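Local coordinates for arabinofuranosidase (Bifidobacterium longum, PDB 2Y2W) that hydrolyses terminal non-reducing alpha-L-arabinofuranosyl residues, including alpha-(1->5)-linked ones of arabinans, and is also active on arabinoxylan, as a retaining family 51 glycoside hydrolase, at the interface of chains A and B. Residues are numbered along the deposited sequence; one frame, centred on the assembly and turned at random. Chains: chain A/B, Arabinofuranosidase.

The interface of chains A and B. Residues chain A 174, 178, 239-240, 243-244; chain B 137-138, 170-171, 220-223.
Two helices of chain A, 174-185 and 227-244, face loop segments of chain B, among which B:Gly223 has a positive phi (78°), a turn that glycine makes easily. B:Leu137, a branched aliphatic side chain suited to filling a groove between helices, reaches in from its loop. Its CD2 methyl lies 3.8 Å from CD2 of A:Leu178, the two side chains crossing obliquely, while its CG meets the CB methyl of A:Ala244. The short side chains of A:Ala240 and A:Ala244 let the loop come near helix 227-244. With CG anti to its backbone N (chi1 -171°), A:Leu243 extends towards chain B, so that its CD2 methyl packs against CG2 of B:Val222 at 3.8 Å and also approaches the backbone O of B:Leu137. At the edge of this greasy core, A:Leu174 crosses B:Thr171 at about a right angle, with a looser approach of CG to the hydroxyl OG1 of 4.2 Å. The imidazole of A:His239 suits the polar margin: its CE1-NE2 side lies by the backbone of B:Trp220, and ND1 has water 1 in the ring plane, 2.7 Å away. That water also hydrogen-bonds the backbone N of B:Gly223 at 2.8 Å, with a nearly straight 169° at the hydrogen, bridging the chains where no direct polar bond forms. This mainly apolar patch joins neighbouring subunits of the hexameric enzyme and, centred about 11 Å from the acid/base B:Glu215, may steady loops near the active site.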
# COMPACT_ATOMS: atom_id res chain seq x y z
N LEU A 174 -2.51 -8.24 -1.76
CA LEU A 174 -2.81 -8.74 -3.11
C LEU A 174 -1.79 -9.71 -3.70
O LEU A 174 -2.16 -10.80 -4.16
CB LEU A 174 -3.03 -7.56 -4.06
CG LEU A 174 -3.31 -7.82 -5.54
CD1 LEU A 174 -4.59 -8.64 -5.74
CD2 LEU A 174 -3.41 -6.50 -6.29
N LEU A 178 -2.34 -13.85 -4.52
CA LEU A 178 -2.21 -14.41 -5.86
C LEU A 178 -1.12 -15.48 -5.94
O LEU A 178 -1.27 -16.48 -6.64
CB LEU A 178 -1.94 -13.30 -6.89
CG LEU A 178 -3.06 -12.29 -7.16
CD1 LEU A 178 -2.57 -11.23 -8.14
CD2 LEU A 178 -4.34 -12.96 -7.67
N HIS A 239 -11.32 -9.26 -7.35
CA HIS A 239 -11.26 -9.15 -8.80
C HIS A 239 -10.10 -9.95 -9.38
O HIS A 239 -10.28 -10.71 -10.33
CB HIS A 239 -11.15 -7.69 -9.25
CG HIS A 239 -10.78 -7.53 -10.69
ND1 HIS A 239 -9.49 -7.30 -11.11
CD2 HIS A 239 -11.53 -7.61 -11.82
CE1 HIS A 239 -9.46 -7.22 -12.43
NE2 HIS A 239 -10.68 -7.41 -12.88
N ALA A 240 -8.91 -9.78 -8.81
CA ALA A 240 -7.70 -10.41 -9.32
C ALA A 240 -7.74 -11.93 -9.19
O ALA A 240 -7.18 -12.65 -10.02
CB ALA A 240 -6.47 -9.85 -8.63
N LEU A 243 -10.39 -13.28 -11.69
CA LEU A 243 -9.78 -13.15 -13.01
C LEU A 243 -8.88 -14.35 -13.28
O LEU A 243 -8.83 -14.87 -14.39
CB LEU A 243 -8.99 -11.84 -13.12
CG LEU A 243 -8.43 -11.41 -14.48
CD1 LEU A 243 -9.54 -11.09 -15.47
CD2 LEU A 243 -7.52 -10.20 -14.31
N ALA A 244 -8.17 -14.79 -12.23
CA ALA A 244 -7.31 -15.96 -12.30
C ALA A 244 -8.12 -17.25 -12.39
O ALA A 244 -7.84 -18.11 -13.22
CB ALA A 244 -6.37 -15.99 -11.10
N LEU B 137 -2.35 -12.74 -15.48
CA LEU B 137 -3.78 -12.66 -15.20
C LEU B 137 -4.52 -11.82 -16.24
O LEU B 137 -5.69 -12.08 -16.53
CB LEU B 137 -4.01 -12.08 -13.80
CG LEU B 137 -4.09 -13.03 -12.61
CD1 LEU B 137 -2.83 -13.87 -12.45
CD2 LEU B 137 -4.36 -12.23 -11.36
N ALA B 138 -3.83 -10.82 -16.78
CA ALA B 138 -4.42 -9.90 -17.75
C ALA B 138 -5.03 -10.64 -18.93
O ALA B 138 -6.16 -10.36 -19.33
CB ALA B 138 -3.39 -8.89 -18.22
N GLY B 170 -0.08 -2.02 -10.21
CA GLY B 170 -1.18 -2.89 -9.83
C GLY B 170 -0.87 -3.69 -8.58
O GLY B 170 -1.48 -3.48 -7.53
N THR B 171 0.10 -4.59 -8.70
CA THR B 171 0.47 -5.49 -7.60
C THR B 171 1.73 -5.04 -6.85
O THR B 171 2.08 -5.61 -5.80
CB THR B 171 0.61 -6.96 -8.09
OG1 THR B 171 0.60 -7.85 -6.97
CG2 THR B 171 1.89 -7.17 -8.88
N TRP B 220 -11.36 -3.91 -15.05
CA TRP B 220 -10.66 -5.12 -15.51
C TRP B 220 -9.19 -5.15 -15.08
O TRP B 220 -8.56 -6.21 -15.08
CB TRP B 220 -10.75 -5.23 -17.03
CG TRP B 220 -10.31 -3.99 -17.74
CD1 TRP B 220 -9.05 -3.68 -18.16
CD2 TRP B 220 -11.14 -2.87 -18.10
NE1 TRP B 220 -9.03 -2.45 -18.77
CE2 TRP B 220 -10.30 -1.93 -18.74
CE3 TRP B 220 -12.50 -2.57 -17.95
CZ2 TRP B 220 -10.78 -0.71 -19.23
CZ3 TRP B 220 -12.98 -1.36 -18.43
CH2 TRP B 220 -12.12 -0.44 -19.07
N GLN B 221 -8.65 -3.98 -14.74
CA GLN B 221 -7.24 -3.87 -14.38
C GLN B 221 -6.95 -4.48 -13.01
O GLN B 221 -7.67 -4.22 -12.04
CB GLN B 221 -6.80 -2.40 -14.40
CG GLN B 221 -5.29 -2.20 -14.50
CD GLN B 221 -4.75 -2.40 -15.91
OE1 GLN B 221 -3.55 -2.57 -16.09
NE2 GLN B 221 -5.63 -2.38 -16.90
N VAL B 222 -5.89 -5.29 -12.95
CA VAL B 222 -5.42 -5.83 -11.68
C VAL B 222 -4.95 -4.68 -10.80
O VAL B 222 -4.07 -3.90 -11.19
CB VAL B 222 -4.29 -6.88 -11.88
CG1 VAL B 222 -3.74 -7.35 -10.54
CG2 VAL B 222 -4.80 -8.07 -12.68
N GLY B 223 -5.56 -4.55 -9.63
CA GLY B 223 -5.23 -3.50 -8.68
C GLY B 223 -5.81 -2.14 -9.04
O GLY B 223 -5.26 -1.11 -8.67
O HOH W 1 -7.71 -6.37 -9.27